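PDB 6KBH: cytochrome P450 monooxygenase, which probably catalyses monooxygenation at a heme, with electrons supplied by way of an FMN and a [2Fe-2S] cluster carried on the same chain. Local coordinates for residues K231-A236 with Y271-M276; I315-E320 with D378-H383; E320-H325 with D371-R376. All coordinates share one frame; numbering follows the deposited sequence.

Interaction 1. Residues K231-A236 with Y271-M276; sequences KFWQFA and YLHSMM
His273 lies flat against the indole of Trp233 and also hydrogen-bonds to the same residue's backbone, so one tryptophan holds the imidazole in two ways. The rings form a face-to-face stack: the centroid of the six-membered ring of Trp233 lies 3.7 Å from that of the His273 ring, with planes inclined by 20°. The overlap is offset: His273 CE1 sits over the side of the six-membered ring where it is fused to the pyrrole, 3.3 Å from Trp233 CE2, while His273 ND1 lies 3.3 Å from Trp233 CZ2. In the plane of the imidazole, His273 NE2 donates a nearly straight hydrogen bond of 2.7 Å to Trp233 O, which fixes how the ring is turned. Trp233 CG stands anti to its backbone N (chi1 169°), which places indole and accepting oxygen close enough to serve one histidine. Met276 supplies the apolar part: its CG meets Ala236 CB at 3.5 Å, and bends at chi2 and chi3 bring the methyl near Ala236 O. At the far rim of the indole Trp233 CH2 approaches Ser274 OG, whose hydrogen-bond partners are Asn122 and Ser270 O. The two helices run at 126°, their axes 9.7 Å apart. In the P450 fold, helix 219-242 is the G helix and helix 269-281 the first half of the long kinked helix passing the heme. Tyr119 meets the indole edge-to-face, Phe232 continues the packing onto Met277 and Ile280 and reaches Leu202 of helix 199-204, and helix 252-262 covers Met276 through Met253.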
loop_
_atom_site.group_PDB
_atom_site.type_symbol
_atom_site.label_atom_id
_atom_site.label_comp_id
_atom_site.label_asym_id
_atom_site.label_seq_id
_atom_site.Cartn_x
_atom_site.Cartn_y
_atom_site.Cartn_z
ATOM N N LYS A 231 -8.135 -36.320 -5.926
ATOM C CA LYS A 231 -9.081 -36.022 -6.997
ATOM C C LYS A 231 -8.674 -34.764 -7.737
ATOM O O LYS A 231 -8.663 -34.720 -8.974
ATOM C CB LYS A 231 -10.494 -35.846 -6.435
ATOM C CG LYS A 231 -11.167 -37.099 -5.922
ATOM C CD LYS A 231 -12.553 -36.761 -5.391
ATOM C CE LYS A 231 -13.137 -37.901 -4.580
ATOM N NZ LYS A 231 -13.389 -39.098 -5.423
ATOM N N PHE A 232 -8.319 -33.732 -6.983
ATOM C CA PHE A 232 -8.000 -32.445 -7.579
ATOM C C PHE A 232 -6.658 -32.479 -8.312
ATOM O O PHE A 232 -6.475 -31.747 -9.294
ATOM C CB PHE A 232 -8.032 -31.381 -6.478
ATOM C CG PHE A 232 -7.417 -30.077 -6.864
ATOM C CD1 PHE A 232 -6.047 -29.920 -6.851
ATOM C CD2 PHE A 232 -8.208 -29.001 -7.228
ATOM C CE1 PHE A 232 -5.478 -28.753 -7.236
ATOM C CE2 PHE A 232 -7.628 -27.804 -7.597
ATOM C CZ PHE A 232 -6.255 -27.682 -7.595
ATOM N N TRP A 233 -5.722 -33.333 -7.883
ATOM C CA TRP A 233 -4.395 -33.337 -8.496
ATOM C C TRP A 233 -4.439 -33.851 -9.929
ATOM O O TRP A 233 -3.781 -33.291 -10.815
ATOM C CB TRP A 233 -3.440 -34.181 -7.663
ATOM C CG TRP A 233 -2.129 -34.461 -8.328
ATOM C CD1 TRP A 233 -1.782 -35.592 -9.004
ATOM C CD2 TRP A 233 -0.982 -33.603 -8.366
ATOM N NE1 TRP A 233 -0.494 -35.491 -9.467
ATOM C CE2 TRP A 233 0.020 -34.280 -9.088
ATOM C CE3 TRP A 233 -0.707 -32.328 -7.862
ATOM C CZ2 TRP A 233 1.276 -33.726 -9.319
ATOM C CZ3 TRP A 233 0.542 -31.780 -8.092
ATOM C CH2 TRP A 233 1.517 -32.478 -8.814
ATOM N N GLN A 234 -5.189 -34.926 -10.177
ATOM C CA GLN A 234 -5.204 -35.504 -11.515
ATOM C C GLN A 234 -6.192 -34.816 -12.444
ATOM O O GLN A 234 -5.934 -34.745 -13.650
ATOM C CB GLN A 234 -5.488 -37.012 -11.451
ATOM C CG GLN A 234 -6.936 -37.417 -11.241
ATOM C CD GLN A 234 -7.130 -38.921 -11.374
ATOM O OE1 GLN A 234 -6.187 -39.652 -11.682
ATOM N NE2 GLN A 234 -8.352 -39.388 -11.138
ATOM N N PHE A 235 -7.305 -34.295 -11.925
ATOM C CA PHE A 235 -8.153 -33.459 -12.767
ATOM C C PHE A 235 -7.407 -32.188 -13.181
ATOM O O PHE A 235 -7.398 -31.812 -14.364
ATOM C CB PHE A 235 -9.469 -33.155 -12.044
ATOM C CG PHE A 235 -10.472 -32.402 -12.886
ATOM C CD1 PHE A 235 -10.165 -32.013 -14.183
ATOM C CD2 PHE A 235 -11.734 -32.086 -12.368
ATOM C CE1 PHE A 235 -11.072 -31.315 -14.936
ATOM C CE2 PHE A 235 -12.659 -31.403 -13.118
ATOM C CZ PHE A 235 -12.313 -31.006 -14.418
ATOM N N ALA A 236 -6.721 -31.543 -12.240
ATOM C CA ALA A 236 -5.931 -30.393 -12.655
ATOM C C ALA A 236 -4.835 -30.795 -13.634
ATOM O O ALA A 236 -4.331 -29.936 -14.362
ATOM C CB ALA A 236 -5.336 -29.678 -11.443
ATOM N N TYR A 271 6.381 -28.594 -12.161
ATOM C CA TYR A 271 6.213 -27.376 -11.375
ATOM C C TYR A 271 4.861 -26.718 -11.630
ATOM O O TYR A 271 4.183 -26.299 -10.684
ATOM C CB TYR A 271 7.344 -26.396 -11.664
ATOM C CG TYR A 271 7.448 -25.353 -10.590
ATOM C CD1 TYR A 271 7.993 -25.670 -9.359
ATOM C CD2 TYR A 271 6.972 -24.065 -10.791
ATOM C CE1 TYR A 271 8.077 -24.739 -8.363
ATOM C CE2 TYR A 271 7.054 -23.115 -9.795
ATOM C CZ TYR A 271 7.607 -23.458 -8.582
ATOM O OH TYR A 271 7.701 -22.517 -7.581
ATOM N N LEU A 272 4.461 -26.587 -12.903
ATOM C CA LEU A 272 3.171 -25.962 -13.190
ATOM C C LEU A 272 2.020 -26.866 -12.794
ATOM O O LEU A 272 0.937 -26.373 -12.462
ATOM C CB LEU A 272 3.024 -25.573 -14.666
ATOM C CG LEU A 272 3.989 -24.551 -15.261
ATOM C CD1 LEU A 272 5.255 -25.254 -15.551
ATOM C CD2 LEU A 272 3.456 -23.916 -16.526
ATOM N N HIS A 273 2.217 -28.182 -12.843
ATOM C CA HIS A 273 1.230 -29.069 -12.245
ATOM C C HIS A 273 1.114 -28.799 -10.751
ATOM O O HIS A 273 0.011 -28.810 -10.192
ATOM C CB HIS A 273 1.596 -30.529 -12.509
ATOM C CG HIS A 273 0.459 -31.475 -12.295
ATOM N ND1 HIS A 273 0.581 -32.839 -12.453
ATOM C CD2 HIS A 273 -0.827 -31.252 -11.933
ATOM C CE1 HIS A 273 -0.581 -33.413 -12.198
ATOM N NE2 HIS A 273 -1.451 -32.473 -11.880
ATOM N N SER A 274 2.245 -28.536 -10.093
ATOM C CA SER A 274 2.207 -28.088 -8.705
ATOM C C SER A 274 1.612 -26.689 -8.596
ATOM O O SER A 274 0.846 -26.405 -7.668
ATOM C CB SER A 274 3.612 -28.124 -8.103
ATOM O OG SER A 274 4.072 -29.455 -7.943
ATOM N N MET A 275 1.950 -25.804 -9.541
ATOM C CA MET A 275 1.427 -24.441 -9.531
ATOM C C MET A 275 -0.093 -24.396 -9.600
ATOM O O MET A 275 -0.689 -23.380 -9.225
ATOM C CB MET A 275 2.002 -23.642 -10.700
ATOM C CG MET A 275 3.423 -23.155 -10.501
ATOM S SD MET A 275 4.089 -22.447 -12.018
ATOM C CE MET A 275 2.897 -21.149 -12.340
ATOM N N MET A 276 -0.734 -25.464 -10.079
ATOM C CA MET A 276 -2.188 -25.460 -10.187
ATOM C C MET A 276 -2.844 -25.536 -8.810
ATOM O O MET A 276 -3.757 -24.760 -8.505
ATOM C CB MET A 276 -2.650 -26.612 -11.078
ATOM C CG MET A 276 -4.032 -26.408 -11.684
ATOM S SD MET A 276 -4.055 -25.234 -13.056
ATOM C CE MET A 276 -3.152 -26.152 -14.292
#

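Interaction 2. Residues I315-E320 with D378-H383; sequences IPNAVE and DNASDH
Glu320 and His383 are joined by a histidine-carboxylate hydrogen bond that ties helix 315-325, the K helix of the P450 fold, to the loop running down to the heme-binding region. The two side chains meet at about a right angle, yet their flat ends are not far from parallel, the carboxylate and imidazole planes differing by 27°. His383 NE2 donates to Glu320 OE1 over 2.9 Å. The bond is bent (141° at the hydrogen). The donor also comes from above the carboxylate, well out of its plane, and the oxygen is tilted from the plane of the ring, at whose edge it lies. A bend in the glutamate chain at chi2 (-70°) folds its CD back so that OE1 faces the loop. The other oxygen, OE2, forms a salt bridge with Arg400 of helix 396-413, so this buried carboxylate is bound through both its oxygens and probably keeps its negative charge. The other ring nitrogen, His383 ND1, weakly accepts from Thr385 N. The ring lies about 7 Å from the heme and about 9 Å, between side chains, from Cys393, the axial ligand of the heme iron. This places the contact near the heme without touching it, consistent with the proximal side, where the cysteine ligand lies. Beside the polar pair, in the short 3-10 turn 380-382, Ala380 points its methyl at the helix, its CB 3.8 Å from Glu320 CB. Asn317, whose ND2 donates to Arg377 O, brings its OD1 within 3.7 Å of Ala380 CB.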
loop_
_atom_site.group_PDB
_atom_site.type_symbol
_atom_site.label_atom_id
_atom_site.label_comp_id
_atom_site.label_asym_id
_atom_site.label_seq_id
_atom_site.Cartn_x
_atom_site.Cartn_y
_atom_site.Cartn_z
ATOM N N ILE A 315 -11.444 3.013 2.411
ATOM C CA ILE A 315 -11.431 1.548 2.330
ATOM C C ILE A 315 -10.014 0.989 2.174
ATOM O O ILE A 315 -9.669 0.039 2.894
ATOM C CB ILE A 315 -12.373 1.071 1.233
ATOM C CG1 ILE A 315 -13.825 1.292 1.651
ATOM C CG2 ILE A 315 -12.131 -0.395 0.891
ATOM C CD1 ILE A 315 -14.817 0.858 0.624
ATOM N N PRO A 316 -9.164 1.502 1.269
ATOM C CA PRO A 316 -7.830 0.887 1.107
ATOM C C PRO A 316 -7.032 0.771 2.398
ATOM O O PRO A 316 -6.570 -0.326 2.735
ATOM C CB PRO A 316 -7.148 1.815 0.092
ATOM C CG PRO A 316 -8.261 2.392 -0.685
ATOM C CD PRO A 316 -9.382 2.578 0.282
ATOM N N ASN A 317 -6.850 1.872 3.134
ATOM C CA ASN A 317 -6.139 1.769 4.404
ATOM C C ASN A 317 -6.964 1.030 5.450
ATOM O O ASN A 317 -6.394 0.398 6.346
ATOM C CB ASN A 317 -5.753 3.150 4.930
ATOM C CG ASN A 317 -4.659 3.081 5.988
ATOM O OD1 ASN A 317 -3.756 2.253 5.909
ATOM N ND2 ASN A 317 -4.756 3.937 6.998
ATOM N N ALA A 318 -8.295 1.109 5.362
ATOM C CA ALA A 318 -9.146 0.373 6.289
ATOM C C ALA A 318 -8.822 -1.114 6.259
ATOM O O ALA A 318 -8.554 -1.726 7.300
ATOM C CB ALA A 318 -10.622 0.602 5.959
ATOM N N VAL A 319 -8.824 -1.707 5.063
ATOM C CA VAL A 319 -8.538 -3.129 4.947
ATOM C C VAL A 319 -7.110 -3.442 5.364
ATOM O O VAL A 319 -6.809 -4.587 5.711
ATOM C CB VAL A 319 -8.829 -3.625 3.514
ATOM C CG1 VAL A 319 -10.163 -3.076 3.021
ATOM C CG2 VAL A 319 -7.705 -3.252 2.570
ATOM N N GLU A 320 -6.220 -2.447 5.369
ATOM C CA GLU A 320 -4.871 -2.668 5.876
ATOM C C GLU A 320 -4.851 -2.711 7.400
ATOM O O GLU A 320 -4.126 -3.521 7.992
ATOM C CB GLU A 320 -3.923 -1.584 5.361
ATOM C CG GLU A 320 -3.660 -1.658 3.867
ATOM C CD GLU A 320 -2.822 -2.866 3.479
ATOM O OE1 GLU A 320 -1.792 -3.118 4.138
ATOM O OE2 GLU A 320 -3.201 -3.570 2.518
ATOM N N ASP A 378 -1.448 5.723 10.042
ATOM C CA ASP A 378 -0.404 5.915 9.044
ATOM C C ASP A 378 0.627 4.795 9.060
ATOM O O ASP A 378 1.661 4.908 8.394
ATOM C CB ASP A 378 0.290 7.269 9.249
ATOM C CG ASP A 378 1.210 7.300 10.471
ATOM O OD1 ASP A 378 1.164 6.376 11.313
ATOM O OD2 ASP A 378 1.996 8.264 10.586
ATOM N N ASN A 379 0.352 3.725 9.808
ATOM C CA ASN A 379 1.306 2.665 10.082
ATOM C C ASN A 379 0.816 1.289 9.667
ATOM O O ASN A 379 1.592 0.330 9.746
ATOM C CB ASN A 379 1.631 2.632 11.584
ATOM C CG ASN A 379 3.069 2.274 11.866
ATOM O OD1 ASN A 379 3.875 2.113 10.950
ATOM N ND2 ASN A 379 3.403 2.151 13.144
ATOM N N ALA A 380 -0.444 1.162 9.238
ATOM C CA ALA A 380 -1.033 -0.156 9.024
ATOM C C ALA A 380 -0.213 -0.985 8.044
ATOM O O ALA A 380 -0.031 -2.190 8.246
ATOM C CB ALA A 380 -2.472 -0.011 8.533
ATOM N N SER A 381 0.327 -0.343 7.005
ATOM C CA SER A 381 1.019 -1.042 5.925
ATOM C C SER A 381 2.177 -1.907 6.416
ATOM O O SER A 381 2.631 -2.783 5.672
ATOM C CB SER A 381 1.521 -0.017 4.894
ATOM O OG SER A 381 2.296 -0.609 3.862
ATOM N N ASP A 382 2.653 -1.700 7.649
ATOM C CA ASP A 382 3.792 -2.450 8.177
ATOM C C ASP A 382 3.415 -3.802 8.762
ATOM O O ASP A 382 4.306 -4.503 9.255
ATOM C CB ASP A 382 4.524 -1.660 9.268
ATOM C CG ASP A 382 4.926 -0.278 8.832
ATOM O OD1 ASP A 382 4.029 0.566 8.639
ATOM O OD2 ASP A 382 6.144 -0.030 8.715
ATOM N N HIS A 383 2.141 -4.184 8.744
ATOM C CA HIS A 383 1.760 -5.463 9.326
ATOM C C HIS A 383 2.417 -6.608 8.570
ATOM O O HIS A 383 2.735 -6.502 7.383
ATOM C CB HIS A 383 0.243 -5.637 9.319
ATOM C CG HIS A 383 -0.360 -5.657 7.949
ATOM N ND1 HIS A 383 -0.302 -6.760 7.127
ATOM C CD2 HIS A 383 -1.042 -4.711 7.261
ATOM C CE1 HIS A 383 -0.917 -6.492 5.989
ATOM N NE2 HIS A 383 -1.374 -5.253 6.045
#

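Interaction 3. Residues E320-H325 with D371-R376; sequences EECLRH and DDFDIR
With CG anti to the backbone N (chi1 -180°) and a bend at chi2 (70°), Glu321 carries its carboxylate from the helix to the loop backbone. Arg324, one turn on, extends in the same sense and then bends at chi3 (65°), which turns the guanidinium side-on to that acid. Two nitrogens grip the two oxygens: Arg324 NE reaches Glu321 OE1 at 3.0 Å and Arg324 NH2 reaches Glu321 OE2 at 2.6 Å, both coming from above the carboxylate plane. From the opposite face the backbone Asp374 N donates a nearly straight hydrogen bond to Glu321 OE2, also 3.0 Å long. The same oxygen makes a salt bridge with Arg377 just past the loop segment, and with two arginines beside it the buried acid is probably ionised. Glu321 and Arg324 are the pair of the ExxR motif in the P450 K helix; with Arg377 they form the Glu-Arg-Arg triad characteristic of this family. Arg324 also donates to Leu370 O and Asn361 O, and Phe367 makes a cation-pi contact with its guanidinium. Toward the end of the helix His325 NE2 donates to Asp371 O at 3.2 Å, arriving above the carbonyl plane, while one face of the imidazole looks onto Phe373 CB. Phe373 packs against the aliphatic part of the glutamate: its CD1 lies 3.6 Å from Glu321 CG, and its CE1 is 3.7 Å from Cys322 SG, an oblique sulfur-aromatic contact. Helix 284-300 lies beside this patch, Leu297 touching Cys322, His325 and Phe373, whereas Val304 and Ile308 of helix 302-310 take up Ile375.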
loop_
_atom_site.group_PDB
_atom_site.type_symbol
_atom_site.label_atom_id
_atom_site.label_comp_id
_atom_site.label_asym_id
_atom_site.label_seq_id
_atom_site.Cartn_x
_atom_site.Cartn_y
_atom_site.Cartn_z
ATOM N N GLU A 320 -6.220 -2.447 5.369
ATOM C CA GLU A 320 -4.871 -2.668 5.876
ATOM C C GLU A 320 -4.851 -2.711 7.400
ATOM O O GLU A 320 -4.126 -3.521 7.992
ATOM C CB GLU A 320 -3.923 -1.584 5.361
ATOM C CG GLU A 320 -3.660 -1.658 3.867
ATOM C CD GLU A 320 -2.822 -2.866 3.479
ATOM O OE1 GLU A 320 -1.792 -3.118 4.138
ATOM O OE2 GLU A 320 -3.201 -3.570 2.518
ATOM N N GLU A 321 -5.636 -1.850 8.052
ATOM C CA GLU A 321 -5.706 -1.891 9.507
ATOM C C GLU A 321 -6.368 -3.176 9.985
ATOM O O GLU A 321 -5.982 -3.733 11.020
ATOM C CB GLU A 321 -6.453 -0.667 10.035
ATOM C CG GLU A 321 -6.585 -0.593 11.560
ATOM C CD GLU A 321 -5.271 -0.315 12.278
ATOM O OE1 GLU A 321 -4.210 -0.289 11.621
ATOM O OE2 GLU A 321 -5.305 -0.094 13.507
ATOM N N CYS A 322 -7.368 -3.657 9.246
ATOM C CA CYS A 322 -7.968 -4.945 9.572
ATOM C C CYS A 322 -6.951 -6.071 9.444
ATOM O O CYS A 322 -6.880 -6.953 10.308
ATOM C CB CYS A 322 -9.173 -5.207 8.671
ATOM S SG CYS A 322 -10.575 -4.106 8.955
ATOM N N LEU A 323 -6.144 -6.051 8.376
ATOM C CA LEU A 323 -5.131 -7.086 8.193
ATOM C C LEU A 323 -4.079 -7.046 9.292
ATOM O O LEU A 323 -3.550 -8.094 9.680
ATOM C CB LEU A 323 -4.476 -6.945 6.819
ATOM C CG LEU A 323 -5.383 -7.299 5.641
ATOM C CD1 LEU A 323 -4.822 -6.753 4.328
ATOM C CD2 LEU A 323 -5.624 -8.803 5.558
ATOM N N ARG A 324 -3.753 -5.853 9.793
ATOM C CA ARG A 324 -2.896 -5.756 10.969
ATOM C C ARG A 324 -3.629 -6.238 12.214
ATOM O O ARG A 324 -3.118 -7.073 12.967
ATOM C CB ARG A 324 -2.420 -4.316 11.161
ATOM C CG ARG A 324 -1.450 -4.138 12.318
ATOM C CD ARG A 324 -1.377 -2.694 12.772
ATOM N NE ARG A 324 -2.648 -2.236 13.329
ATOM C CZ ARG A 324 -2.971 -2.298 14.616
ATOM N NH1 ARG A 324 -2.115 -2.800 15.496
ATOM N NH2 ARG A 324 -4.154 -1.856 15.026
ATOM N N HIS A 325 -4.842 -5.728 12.431
ATOM C CA HIS A 325 -5.553 -5.979 13.679
ATOM C C HIS A 325 -6.095 -7.401 13.739
ATOM O O HIS A 325 -5.989 -8.068 14.775
ATOM C CB HIS A 325 -6.683 -4.963 13.831
ATOM C CG HIS A 325 -7.282 -4.913 15.200
ATOM N ND1 HIS A 325 -8.469 -5.538 15.514
ATOM C CD2 HIS A 325 -6.870 -4.297 16.333
ATOM C CE1 HIS A 325 -8.760 -5.314 16.783
ATOM N NE2 HIS A 325 -7.804 -4.565 17.304
ATOM N N ASP A 371 -3.976 -2.187 20.083
ATOM C CA ASP A 371 -5.212 -2.940 20.125
ATOM C C ASP A 371 -6.401 -2.061 19.781
ATOM O O ASP A 371 -7.534 -2.549 19.728
ATOM C CB ASP A 371 -5.334 -3.590 21.500
ATOM C CG ASP A 371 -4.098 -4.411 21.842
ATOM O OD1 ASP A 371 -3.648 -5.198 20.976
ATOM O OD2 ASP A 371 -3.553 -4.252 22.953
ATOM N N ASP A 372 -6.145 -0.779 19.529
ATOM C CA ASP A 372 -7.130 0.108 18.933
ATOM C C ASP A 372 -7.245 -0.171 17.439
ATOM O O ASP A 372 -6.254 -0.469 16.764
ATOM C CB ASP A 372 -6.750 1.573 19.164
ATOM C CG ASP A 372 -6.408 1.865 20.613
ATOM O OD1 ASP A 372 -5.303 1.485 21.053
ATOM O OD2 ASP A 372 -7.242 2.484 21.308
ATOM N N PHE A 373 -8.465 -0.081 16.931
ATOM C CA PHE A 373 -8.765 -0.322 15.527
ATOM C C PHE A 373 -8.877 1.050 14.863
ATOM O O PHE A 373 -9.885 1.745 15.011
ATOM C CB PHE A 373 -10.035 -1.160 15.411
ATOM C CG PHE A 373 -10.603 -1.244 14.030
ATOM C CD1 PHE A 373 -9.804 -1.566 12.946
ATOM C CD2 PHE A 373 -11.956 -1.043 13.824
ATOM C CE1 PHE A 373 -10.343 -1.658 11.680
ATOM C CE2 PHE A 373 -12.499 -1.136 12.564
ATOM C CZ PHE A 373 -11.692 -1.443 11.490
ATOM N N ASP A 374 -7.820 1.446 14.152
ATOM C CA ASP A 374 -7.650 2.812 13.646
ATOM C C ASP A 374 -7.364 2.750 12.149
ATOM O O ASP A 374 -6.218 2.543 11.745
ATOM C CB ASP A 374 -6.519 3.518 14.392
ATOM C CG ASP A 374 -6.238 4.916 13.859
ATOM O OD1 ASP A 374 -7.012 5.428 13.020
ATOM O OD2 ASP A 374 -5.219 5.504 14.276
ATOM N N ILE A 375 -8.389 2.952 11.319
ATOM C CA ILE A 375 -8.193 2.668 9.896
ATOM C C ILE A 375 -7.375 3.760 9.208
ATOM O O ILE A 375 -6.714 3.496 8.199
ATOM C CB ILE A 375 -9.546 2.419 9.206
ATOM C CG1 ILE A 375 -10.308 3.713 8.971
ATOM C CG2 ILE A 375 -10.395 1.470 10.022
ATOM C CD1 ILE A 375 -11.735 3.450 8.681
ATOM N N ARG A 376 -7.394 4.994 9.724
ATOM C CA ARG A 376 -6.509 6.024 9.185
ATOM C C ARG A 376 -5.092 5.936 9.731
ATOM O O ARG A 376 -4.288 6.830 9.448
ATOM C CB ARG A 376 -7.066 7.440 9.406
ATOM C CG ARG A 376 -8.355 7.715 8.651
ATOM C CD ARG A 376 -9.225 8.710 9.392
ATOM N NE ARG A 376 -10.384 9.144 8.613
ATOM C CZ ARG A 376 -11.615 9.213 9.106
ATOM N NH1 ARG A 376 -11.823 8.885 10.370
ATOM N NH2 ARG A 376 -12.630 9.624 8.355
#

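How the interactions relate
Interactions 2 and 3 form one unit: their centres are about 7 Å apart and they share Glu320. Neighbouring glutamates divide the work, Glu320 serving the later part of the loop and Glu321 the earlier part, so that helix 315-325 fixes the chain on its way to the heme ligand. Their segments also pack on each other, with His383 CB 3.5 Å from Arg324 CB. Interaction 1 is separate, its centre about 34 Å from that of interaction 2 and about 37 Å from that of interaction 3. The heme is near all three: about 11 Å from the side chain of Met276, about 7 Å from that of His383 and about 10 Å from that of Cys322.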